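Local coordinates for ribosomal RNA processing protein 6 (PDB 4NLC) that probably acts as a 3'-5' exoribonuclease of the nuclear exosome in ribosomal RNA processing, this chain being its catalytic domain, with exonuclease and HRDC portions, at residues Asn168-Ser173 with His252-Ser257; Ser49-Gln54 with Gln141-Lys146; Ala94-His99 with Arg152-Trp157. The protein carries 1 engineered substitution. All blocks are in the same frame, centred on the assembly; numbering follows the deposited sequence.

Interaction 1: residues Asn168-Ser173 with His252-Ser257; sequences NLFDTS and HVFQES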
loop_
_atom_site.group_PDB
_atom_site.type_symbol
_atom_site.label_atom_id
_atom_site.label_comp_id
_atom_site.label_asym_id
_atom_site.label_seq_id
_atom_site.Cartn_x
_atom_site.Cartn_y
_atom_site.Cartn_z
ATOM N N ASN A 168 9.352 -12.485 10.531
ATOM C CA ASN A 168 10.250 -13.141 9.582
ATOM C C ASN A 168 9.890 -12.845 8.122
ATOM O O ASN A 168 9.598 -13.727 7.302
ATOM C CB ASN A 168 10.442 -14.626 9.848
ATOM C CG ASN A 168 11.530 -14.848 10.863
ATOM O OD1 ASN A 168 12.480 -14.054 10.994
ATOM N ND2 ASN A 168 11.413 -15.913 11.615
ATOM N N LEU A 169 9.981 -11.558 7.819
ATOM C CA LEU A 169 9.843 -11.039 6.494
ATOM C C LEU A 169 11.175 -11.261 5.788
ATOM O O LEU A 169 12.244 -11.119 6.400
ATOM C CB LEU A 169 9.557 -9.503 6.552
ATOM C CG LEU A 169 9.636 -8.713 5.213
ATOM C CD1 LEU A 169 8.495 -9.072 4.299
ATOM C CD2 LEU A 169 9.642 -7.210 5.455
ATOM N N PHE A 170 11.104 -11.637 4.509
ATOM C CA PHE A 170 12.271 -11.671 3.637
ATOM C C PHE A 170 11.896 -10.852 2.402
ATOM O O PHE A 170 10.917 -11.163 1.729
ATOM C CB PHE A 170 12.779 -13.078 3.286
ATOM C CG PHE A 170 14.110 -13.035 2.557
ATOM C CD1 PHE A 170 14.164 -12.867 1.176
ATOM C CD2 PHE A 170 15.312 -13.158 3.254
ATOM C CE1 PHE A 170 15.393 -12.853 0.505
ATOM C CE2 PHE A 170 16.535 -13.155 2.579
ATOM C CZ PHE A 170 16.567 -12.979 1.212
ATOM N N ASP A 171 12.647 -9.780 2.144
ATOM C CA ASP A 171 12.385 -8.893 1.021
ATOM C C ASP A 171 13.413 -9.158 -0.086
ATOM O O ASP A 171 14.599 -8.869 0.089
ATOM C CB ASP A 171 12.389 -7.427 1.488
ATOM C CG ASP A 171 11.899 -6.419 0.449
ATOM O OD1 ASP A 171 12.181 -6.614 -0.761
ATOM O OD2 ASP A 171 11.324 -5.400 0.848
ATOM N N THR A 172 12.951 -9.723 -1.212
ATOM C CA THR A 172 13.807 -10.092 -2.345
ATOM C C THR A 172 14.407 -8.857 -3.069
ATOM O O THR A 172 15.446 -8.979 -3.726
ATOM C CB THR A 172 13.091 -11.061 -3.310
ATOM O OG1 THR A 172 11.780 -10.588 -3.574
ATOM C CG2 THR A 172 13.019 -12.466 -2.767
ATOM N N SER A 173 13.778 -7.680 -2.923
ATOM C CA SER A 173 14.303 -6.464 -3.512
ATOM C C SER A 173 15.523 -6.008 -2.676
ATOM O O SER A 173 16.536 -5.617 -3.253
ATOM C CB SER A 173 13.220 -5.391 -3.587
ATOM O OG SER A 173 13.753 -4.180 -4.093
ATOM N N HIS A 252 22.399 -10.850 6.782
ATOM C CA HIS A 252 22.310 -9.383 6.664
ATOM C C HIS A 252 20.982 -8.976 5.986
ATOM O O HIS A 252 20.301 -8.066 6.448
ATOM C CB HIS A 252 23.521 -8.798 5.917
ATOM C CG HIS A 252 23.435 -7.318 5.711
ATOM N ND1 HIS A 252 23.643 -6.432 6.747
ATOM C CD2 HIS A 252 23.147 -6.618 4.588
ATOM C CE1 HIS A 252 23.469 -5.228 6.232
ATOM N NE2 HIS A 252 23.160 -5.289 4.941
ATOM N N VAL A 253 20.586 -9.704 4.946
ATOM C CA VAL A 253 19.360 -9.414 4.204
ATOM C C VAL A 253 18.119 -9.719 5.065
ATOM O O VAL A 253 17.200 -8.905 5.111
ATOM C CB VAL A 253 19.363 -10.085 2.814
ATOM C CG1 VAL A 253 18.037 -9.863 2.108
ATOM C CG2 VAL A 253 20.506 -9.519 1.964
ATOM N N PHE A 254 18.138 -10.826 5.817
ATOM C CA PHE A 254 17.081 -11.153 6.772
ATOM C C PHE A 254 17.002 -10.054 7.834
ATOM O O PHE A 254 15.909 -9.711 8.247
ATOM C CB PHE A 254 17.362 -12.498 7.448
ATOM C CG PHE A 254 16.713 -13.672 6.753
ATOM C CD1 PHE A 254 15.341 -13.905 6.876
ATOM C CD2 PHE A 254 17.471 -14.560 6.006
ATOM C CE1 PHE A 254 14.738 -15.002 6.244
ATOM C CE2 PHE A 254 16.862 -15.649 5.356
ATOM C CZ PHE A 254 15.506 -15.869 5.494
ATOM N N GLN A 255 18.164 -9.477 8.228
ATOM C CA GLN A 255 18.250 -8.403 9.236
ATOM C C GLN A 255 17.672 -7.099 8.736
ATOM O O GLN A 255 16.901 -6.457 9.446
ATOM C CB GLN A 255 19.690 -8.230 9.770
ATOM C CG GLN A 255 20.051 -9.365 10.741
ATOM C CD GLN A 255 21.528 -9.609 10.965
ATOM O OE1 GLN A 255 22.402 -9.194 10.195
ATOM N NE2 GLN A 255 21.827 -10.361 12.005
ATOM N N GLU A 256 18.018 -6.726 7.496
ATOM C CA GLU A 256 17.502 -5.529 6.842
ATOM C C GLU A 256 15.990 -5.628 6.622
ATOM O O GLU A 256 15.296 -4.646 6.865
ATOM C CB GLU A 256 18.277 -5.250 5.545
ATOM C CG GLU A 256 19.725 -4.870 5.814
ATOM C CD GLU A 256 19.937 -3.451 6.303
ATOM O OE1 GLU A 256 19.926 -3.234 7.536
ATOM O OE2 GLU A 256 20.133 -2.557 5.449
ATOM N N SER A 257 15.488 -6.816 6.181
ATOM C CA SER A 257 14.059 -7.111 5.979
ATOM C C SER A 257 13.278 -7.005 7.312
ATOM O O SER A 257 12.175 -6.481 7.317
ATOM C CB SER A 257 13.870 -8.501 5.380
ATOM O OG SER A 257 14.650 -8.679 4.208
HETATM O O HOH W 1 13.339 -10.987 8.860
#
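Leu169 meets Ser257 through both side chain and backbone: its methyl CD2 lies 3.2 Å from Ser257 O, while Ser257 CB sits close to Leu169 O. The same Leu169 carbonyl accepts from a water at 2.7 Å. That water also donates to Phe254 O at 2.9 Å, so it bridges the strand to the helix backbone.

Phe170 carries the apolar part. CG is anti to the backbone N (chi1 -171°), beside the carbonyl carbon; the ring beyond it forms a T-shaped pair with Phe254: CD2 stands over the centre of the Phe254 face, the centroids are 4.7 Å apart and the planes meet at 63°. Farther out on the Phe170 ring, CZ packs on Val253 CG1 at 3.6 Å, so neighbouring helix residues both contact this one ring.

Asp171 supplies the direct hydrogen bond. Its N-H points at Ser257 OG, 3.1 Å away and fairly straight at 162°. Ser257 OG in turn donates to Val253 O at 2.7 Å, which fixes the hydroxyl's direction and leaves its oxygen to accept. Val253 O is gripped by Ser257 N and OG from opposite faces of its plane. The Asp171 carboxylate turns elsewhere: it N-caps helix 172-178 through Ser173 N, and takes Gly150 N and Ala151 N as well.

Strand 169-171 is an outermost strand of the mixed sheet of the RNase H-like exonuclease domain. One edge bonds to strand 145-148 through Lys146 and Phe148; helix 249-261 covers the other, and Tyr230 of helix 226-238 adds a further edge-to-face ring beside Phe170.

Interaction 2: residues Ser49-Gln54 with Gln141-Lys146; sequences SVPSEQ and QPNIVK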
loop_
_atom_site.group_PDB
_atom_site.type_symbol
_atom_site.label_atom_id
_atom_site.label_comp_id
_atom_site.label_asym_id
_atom_site.label_seq_id
_atom_site.Cartn_x
_atom_site.Cartn_y
_atom_site.Cartn_z
ATOM N N SER A 49 14.324 -15.121 15.933
ATOM C CA SER A 49 15.444 -15.593 15.120
ATOM C C SER A 49 14.950 -16.049 13.755
ATOM O O SER A 49 13.785 -16.415 13.599
ATOM C CB SER A 49 16.125 -16.785 15.791
ATOM O OG SER A 49 16.357 -16.571 17.172
ATOM N N VAL A 50 15.860 -16.089 12.783
ATOM C CA VAL A 50 15.584 -16.616 11.447
ATOM C C VAL A 50 15.594 -18.171 11.609
ATOM O O VAL A 50 16.495 -18.682 12.287
ATOM C CB VAL A 50 16.683 -16.180 10.432
ATOM C CG1 VAL A 50 16.353 -16.667 9.029
ATOM C CG2 VAL A 50 16.919 -14.668 10.450
ATOM N N PRO A 51 14.628 -18.934 11.027
ATOM C CA PRO A 51 14.686 -20.408 11.151
ATOM C C PRO A 51 15.977 -20.940 10.521
ATOM O O PRO A 51 16.253 -20.657 9.359
ATOM C CB PRO A 51 13.423 -20.889 10.411
ATOM C CG PRO A 51 12.551 -19.665 10.254
ATOM C CD PRO A 51 13.490 -18.505 10.183
ATOM N N SER A 52 16.797 -21.661 11.310
ATOM C CA SER A 52 18.111 -22.186 10.906
ATOM C C SER A 52 18.125 -22.931 9.551
ATOM O O SER A 52 19.096 -22.783 8.804
ATOM C CB SER A 52 18.716 -23.047 12.012
ATOM O OG SER A 52 17.946 -24.215 12.246
ATOM N N GLU A 53 17.036 -23.666 9.202
ATOM C CA GLU A 53 16.919 -24.370 7.913
ATOM C C GLU A 53 16.933 -23.377 6.730
ATOM O O GLU A 53 17.390 -23.720 5.645
ATOM C CB GLU A 53 15.647 -25.233 7.860
ATOM C CG GLU A 53 15.708 -26.521 8.667
ATOM C CD GLU A 53 16.643 -27.607 8.163
ATOM O OE1 GLU A 53 16.466 -28.066 7.011
ATOM O OE2 GLU A 53 17.522 -28.035 8.947
ATOM N N GLN A 54 16.454 -22.138 6.955
ATOM C CA GLN A 54 16.423 -21.107 5.909
ATOM C C GLN A 54 17.811 -20.547 5.594
ATOM O O GLN A 54 17.991 -19.970 4.528
ATOM C CB GLN A 54 15.436 -19.966 6.257
ATOM C CG GLN A 54 13.981 -20.416 6.358
ATOM C CD GLN A 54 13.338 -20.788 5.045
ATOM O OE1 GLN A 54 13.872 -20.556 3.966
ATOM N NE2 GLN A 54 12.149 -21.350 5.105
ATOM N N GLN A 141 3.679 -16.224 12.560
ATOM C CA GLN A 141 4.375 -17.506 12.717
ATOM C C GLN A 141 5.852 -17.360 12.367
ATOM O O GLN A 141 6.172 -17.187 11.195
ATOM C CB GLN A 141 3.658 -18.604 11.896
ATOM C CG GLN A 141 4.173 -20.056 11.982
ATOM C CD GLN A 141 4.570 -20.592 13.320
ATOM O OE1 GLN A 141 3.746 -20.999 14.137
ATOM N NE2 GLN A 141 5.851 -20.729 13.509
ATOM N N PRO A 142 6.767 -17.440 13.371
ATOM C CA PRO A 142 8.194 -17.303 13.073
ATOM C C PRO A 142 8.799 -18.404 12.203
ATOM O O PRO A 142 9.842 -18.187 11.603
ATOM C CB PRO A 142 8.843 -17.270 14.465
ATOM C CG PRO A 142 7.898 -17.963 15.345
ATOM C CD PRO A 142 6.537 -17.679 14.814
ATOM N N ASN A 143 8.182 -19.593 12.154
ATOM C CA ASN A 143 8.743 -20.692 11.356
ATOM C C ASN A 143 8.311 -20.638 9.893
ATOM O O ASN A 143 8.689 -21.495 9.107
ATOM C CB ASN A 143 8.445 -22.046 11.992
ATOM C CG ASN A 143 9.331 -23.152 11.466
ATOM O OD1 ASN A 143 10.565 -23.041 11.445
ATOM N ND2 ASN A 143 8.715 -24.220 10.969
ATOM N N ILE A 144 7.522 -19.637 9.530
ATOM C CA ILE A 144 7.076 -19.464 8.156
ATOM C C ILE A 144 7.710 -18.206 7.672
ATOM O O ILE A 144 7.440 -17.138 8.236
ATOM C CB ILE A 144 5.513 -19.413 7.982
ATOM C CG1 ILE A 144 4.828 -20.679 8.582
ATOM C CG2 ILE A 144 5.113 -19.177 6.484
ATOM C CD1 ILE A 144 3.290 -20.701 8.553
ATOM N N VAL A 145 8.551 -18.307 6.623
ATOM C CA VAL A 145 9.138 -17.094 6.025
ATOM C C VAL A 145 8.111 -16.491 5.053
ATOM O O VAL A 145 7.571 -17.213 4.200
ATOM C CB VAL A 145 10.514 -17.357 5.356
ATOM C CG1 VAL A 145 10.977 -16.147 4.526
ATOM C CG2 VAL A 145 11.560 -17.707 6.401
ATOM N N LYS A 146 7.840 -15.170 5.178
ATOM C CA LYS A 146 6.951 -14.450 4.253
ATOM C C LYS A 146 7.850 -13.664 3.317
ATOM O O LYS A 146 8.520 -12.720 3.733
ATOM C CB LYS A 146 6.001 -13.491 4.985
ATOM C CG LYS A 146 4.705 -14.114 5.570
ATOM C CD LYS A 146 4.917 -15.114 6.707
ATOM C CE LYS A 146 5.511 -14.471 7.948
ATOM N NZ LYS A 146 5.502 -15.381 9.128
HETATM O O HOH W 2 10.950 -21.761 7.595
#
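Pro51 contributes the most buried surface here, laying its ring against the turn that leads into strand 145-148. Its CG touches Pro142 O at 3.4 Å, and its CB faces Asn143 OD1 at 3.7 Å. Asn143 starts out away from the loop; CG is anti to the backbone N (chi1 -163°), and the side chain then crosses the proline obliquely. Gln141 to Ile144 form a type I turn, which presents the Pro142 carbonyl to the proline ring; that oxygen also accepts from Asn168 ND2.

Val145 comes next in buried area. A single methyl, CG2, serves both loop residues: it is 4.3 Å from Pro51 CD, a loose contact, and 3.6 Å from Gln54 CG, a closer one.

Gln54 is the third. It lies one turn beyond Pro51 in a 3-10 segment, where its N donates to Pro51 O at 2.8 Å. Its chain is bent at chi2 (-71°), and CG, CD and NE2 all lie within 3.9 Å of Val145 CG2; the two side chains slide past each other in opposite directions. The polar end has several partners. NE2 donates to a water at 2.8 Å, and that water donates to Asn143 O at 2.7 Å, a bridge from loop to turn; Glu92 OE1 takes NE2 as well, and OE1 bonds to Tyr230 OH.

No direct hydrogen bond joins the two segments. The loop, between helix 42-46 and strand 71-74, packs on the RNase H-like exonuclease domain at the entrance of strand 145-148, where the backbone of Val145 pairs with Thr91 and Ile93 and that of Lys146 with Asn168 and Phe170, while helix 226-238 contributes Tyr230.

Interaction 3: residues Ala94-His99 with Arg152-Trp157; sequences AVDLEH and REDVRW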
loop_
_atom_site.group_PDB
_atom_site.type_symbol
_atom_site.label_atom_id
_atom_site.label_comp_id
_atom_site.label_asym_id
_atom_site.label_seq_id
_atom_site.Cartn_x
_atom_site.Cartn_y
_atom_site.Cartn_z
ATOM N N ALA A 94 5.062 -16.716 -0.609
ATOM C CA ALA A 94 5.337 -15.471 -1.345
ATOM C C ALA A 94 4.073 -14.654 -1.285
ATOM O O ALA A 94 2.988 -15.189 -1.520
ATOM C CB ALA A 94 5.697 -15.770 -2.787
ATOM N N VAL A 95 4.201 -13.373 -0.911
ATOM C CA VAL A 95 3.072 -12.478 -0.754
ATOM C C VAL A 95 3.287 -11.178 -1.549
ATOM O O VAL A 95 4.410 -10.671 -1.656
ATOM C CB VAL A 95 2.757 -12.186 0.755
ATOM C CG1 VAL A 95 1.429 -11.426 0.918
ATOM C CG2 VAL A 95 2.753 -13.463 1.617
ATOM N N ASP A 96 2.187 -10.636 -2.082
ATOM C CA ASP A 96 2.105 -9.334 -2.731
ATOM C C ASP A 96 0.695 -8.744 -2.509
ATOM O O ASP A 96 -0.232 -9.450 -2.108
ATOM C CB ASP A 96 2.506 -9.371 -4.219
ATOM C CG ASP A 96 2.786 -7.996 -4.839
ATOM O OD1 ASP A 96 3.111 -7.042 -4.074
ATOM O OD2 ASP A 96 2.693 -7.877 -6.087
ATOM N N LEU A 97 0.550 -7.445 -2.727
ATOM C CA LEU A 97 -0.723 -6.765 -2.534
ATOM C C LEU A 97 -0.989 -5.844 -3.707
ATOM O O LEU A 97 -0.042 -5.299 -4.277
ATOM C CB LEU A 97 -0.651 -5.879 -1.260
ATOM C CG LEU A 97 -0.376 -6.483 0.126
ATOM C CD1 LEU A 97 -0.283 -5.381 1.176
ATOM C CD2 LEU A 97 -1.473 -7.403 0.561
ATOM N N GLU A 98 -2.275 -5.613 -4.031
ATOM C CA GLU A 98 -2.673 -4.566 -4.988
ATOM C C GLU A 98 -3.425 -3.511 -4.160
ATOM O O GLU A 98 -4.027 -3.839 -3.124
ATOM C CB GLU A 98 -3.467 -5.087 -6.188
ATOM C CG GLU A 98 -2.739 -6.153 -6.999
ATOM C CD GLU A 98 -1.411 -5.770 -7.630
ATOM O OE1 GLU A 98 -1.159 -4.560 -7.823
ATOM O OE2 GLU A 98 -0.625 -6.690 -7.947
ATOM N N HIS A 99 -3.332 -2.253 -4.550
ATOM C CA HIS A 99 -3.841 -1.132 -3.738
ATOM C C HIS A 99 -4.576 -0.059 -4.575
ATOM O O HIS A 99 -4.449 -0.032 -5.800
ATOM C CB HIS A 99 -2.599 -0.529 -3.018
ATOM C CG HIS A 99 -2.842 0.538 -1.994
ATOM N ND1 HIS A 99 -2.715 1.876 -2.312
ATOM C CD2 HIS A 99 -3.054 0.427 -0.663
ATOM C CE1 HIS A 99 -2.934 2.541 -1.187
ATOM N NE2 HIS A 99 -3.157 1.715 -0.172
ATOM N N ARG A 152 8.191 -2.118 1.321
ATOM C CA ARG A 152 8.030 -0.858 2.092
ATOM C C ARG A 152 6.551 -0.428 2.256
ATOM O O ARG A 152 6.093 -0.268 3.389
ATOM C CB ARG A 152 8.899 0.274 1.502
ATOM C CG ARG A 152 8.858 1.600 2.290
ATOM C CD ARG A 152 10.183 1.948 2.965
ATOM N NE ARG A 152 11.280 2.102 2.004
ATOM C CZ ARG A 152 12.559 1.839 2.265
ATOM N NH1 ARG A 152 12.925 1.408 3.466
ATOM N NH2 ARG A 152 13.480 2.003 1.326
ATOM N N GLU A 153 5.800 -0.305 1.141
ATOM C CA GLU A 153 4.379 0.070 1.161
ATOM C C GLU A 153 3.492 -1.040 1.729
ATOM O O GLU A 153 2.598 -0.764 2.536
ATOM C CB GLU A 153 3.909 0.542 -0.223
ATOM C CG GLU A 153 4.618 1.818 -0.676
ATOM C CD GLU A 153 3.768 2.992 -1.131
ATOM O OE1 GLU A 153 3.768 3.284 -2.350
ATOM O OE2 GLU A 153 3.163 3.666 -0.264
ATOM N N ASP A 154 3.789 -2.303 1.362
ATOM C CA ASP A 154 3.036 -3.474 1.807
ATOM C C ASP A 154 2.945 -3.575 3.305
ATOM O O ASP A 154 1.857 -3.818 3.840
ATOM C CB ASP A 154 3.626 -4.761 1.218
ATOM C CG ASP A 154 3.391 -4.914 -0.266
ATOM O OD1 ASP A 154 2.928 -3.949 -0.895
ATOM O OD2 ASP A 154 3.603 -6.020 -0.784
ATOM N N VAL A 155 4.085 -3.380 3.976
ATOM C CA VAL A 155 4.219 -3.446 5.435
ATOM C C VAL A 155 3.242 -2.443 6.063
ATOM O O VAL A 155 2.567 -2.754 7.033
ATOM C CB VAL A 155 5.719 -3.182 5.850
ATOM C CG1 VAL A 155 5.861 -2.778 7.319
ATOM C CG2 VAL A 155 6.596 -4.391 5.527
ATOM N N ARG A 156 3.184 -1.249 5.491
ATOM C CA ARG A 156 2.330 -0.155 5.944
ATOM C C ARG A 156 0.850 -0.466 5.668
ATOM O O ARG A 156 0.016 -0.335 6.547
ATOM C CB ARG A 156 2.787 1.158 5.267
ATOM C CG ARG A 156 4.014 1.742 5.956
ATOM C CD ARG A 156 4.664 2.839 5.121
ATOM N NE ARG A 156 6.110 2.882 5.355
ATOM C CZ ARG A 156 6.707 3.673 6.241
ATOM N NH1 ARG A 156 5.991 4.505 6.989
ATOM N NH2 ARG A 156 8.024 3.645 6.379
ATOM N N TRP A 157 0.536 -0.874 4.456
ATOM C CA TRP A 157 -0.811 -1.226 4.006
ATOM C C TRP A 157 -1.468 -2.253 4.905
ATOM O O TRP A 157 -2.598 -2.024 5.352
ATOM C CB TRP A 157 -0.765 -1.726 2.555
ATOM C CG TRP A 157 -0.346 -0.669 1.563
ATOM C CD1 TRP A 157 -0.315 0.684 1.763
ATOM C CD2 TRP A 157 0.076 -0.886 0.207
ATOM N NE1 TRP A 157 0.088 1.324 0.611
ATOM C CE2 TRP A 157 0.318 0.385 -0.366
ATOM C CE3 TRP A 157 0.218 -2.029 -0.600
ATOM C CZ2 TRP A 157 0.715 0.546 -1.705
ATOM C CZ3 TRP A 157 0.633 -1.871 -1.923
ATOM C CH2 TRP A 157 0.867 -0.594 -2.464
HETATM O O HOH W 3 5.353 -6.163 -2.801
HETATM O O HOH W 4 3.390 -4.352 -3.758
#
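His99 and Trp157 stack where a central strand of the RNase H-like exonuclease fold passes under helix 152-162. The rings form an offset stack, with the His99 centroid 3.8 Å from that of the indole five-membered ring and the planes only 7° apart. His99 CG is anti to the backbone N (chi1 -173°), which puts it over the indole, 3.6 Å from Trp157 CE2; CB follows as a CH-pi contact, 3.6 Å from the centroid of the six-membered ring. Leu97 comes to the same indole differently: CD1 lies at its edge, near the ring plane, 3.8 Å from CE3, and also touches Asp154, near its CB and O, the two side chains passing in opposite directions.

Asp96 CB points away from the helix; CG is anti to the backbone N (chi1 -165°), and OD1 stands 3.5 Å from Asp154 OD2. Two waters bridge the carboxylates: one reaches Asp96 OD1, at 2.7 Å, and Asp154 OD2, the other Asp96 OD1 and Asp154 OD1. Asp222 brings its carboxylate close to those of both Asp96 and Glu98. This cluster is consistent with the acidic quartet of DEDD exonucleases, which in relatives holds two metal ions.

His99 NE2 bonds to Lys160 NZ; although His99 NE2 also sits 3.4 Å from Trp157 NE1, it lies over the indole face, at an angle too poor for a hydrogen bond.

Overall arrangement
All three interactions reach the same mixed sheet, at different places. Interaction 1 is fully buried at the outer strand 169-171, interaction 2 is partly exposed at the start of the neighbouring strand 145-148, and interaction 3 lies nearest the chain centre on strand 92-100. Interactions 1 and 2 touch: Phe170 N bonds to Lys146 O, and Phe254 packs on Val50. Interaction 1 meets interaction 3 through Leu169 and Val155. Their chemistry follows place: aromatic packing plus a serine hydroxyl bonded to both strand and helix at the sheet edge, proline and valine contacts with one water bridge near the surface, and water-bridged carboxylates beside a ring stack at the probable active site.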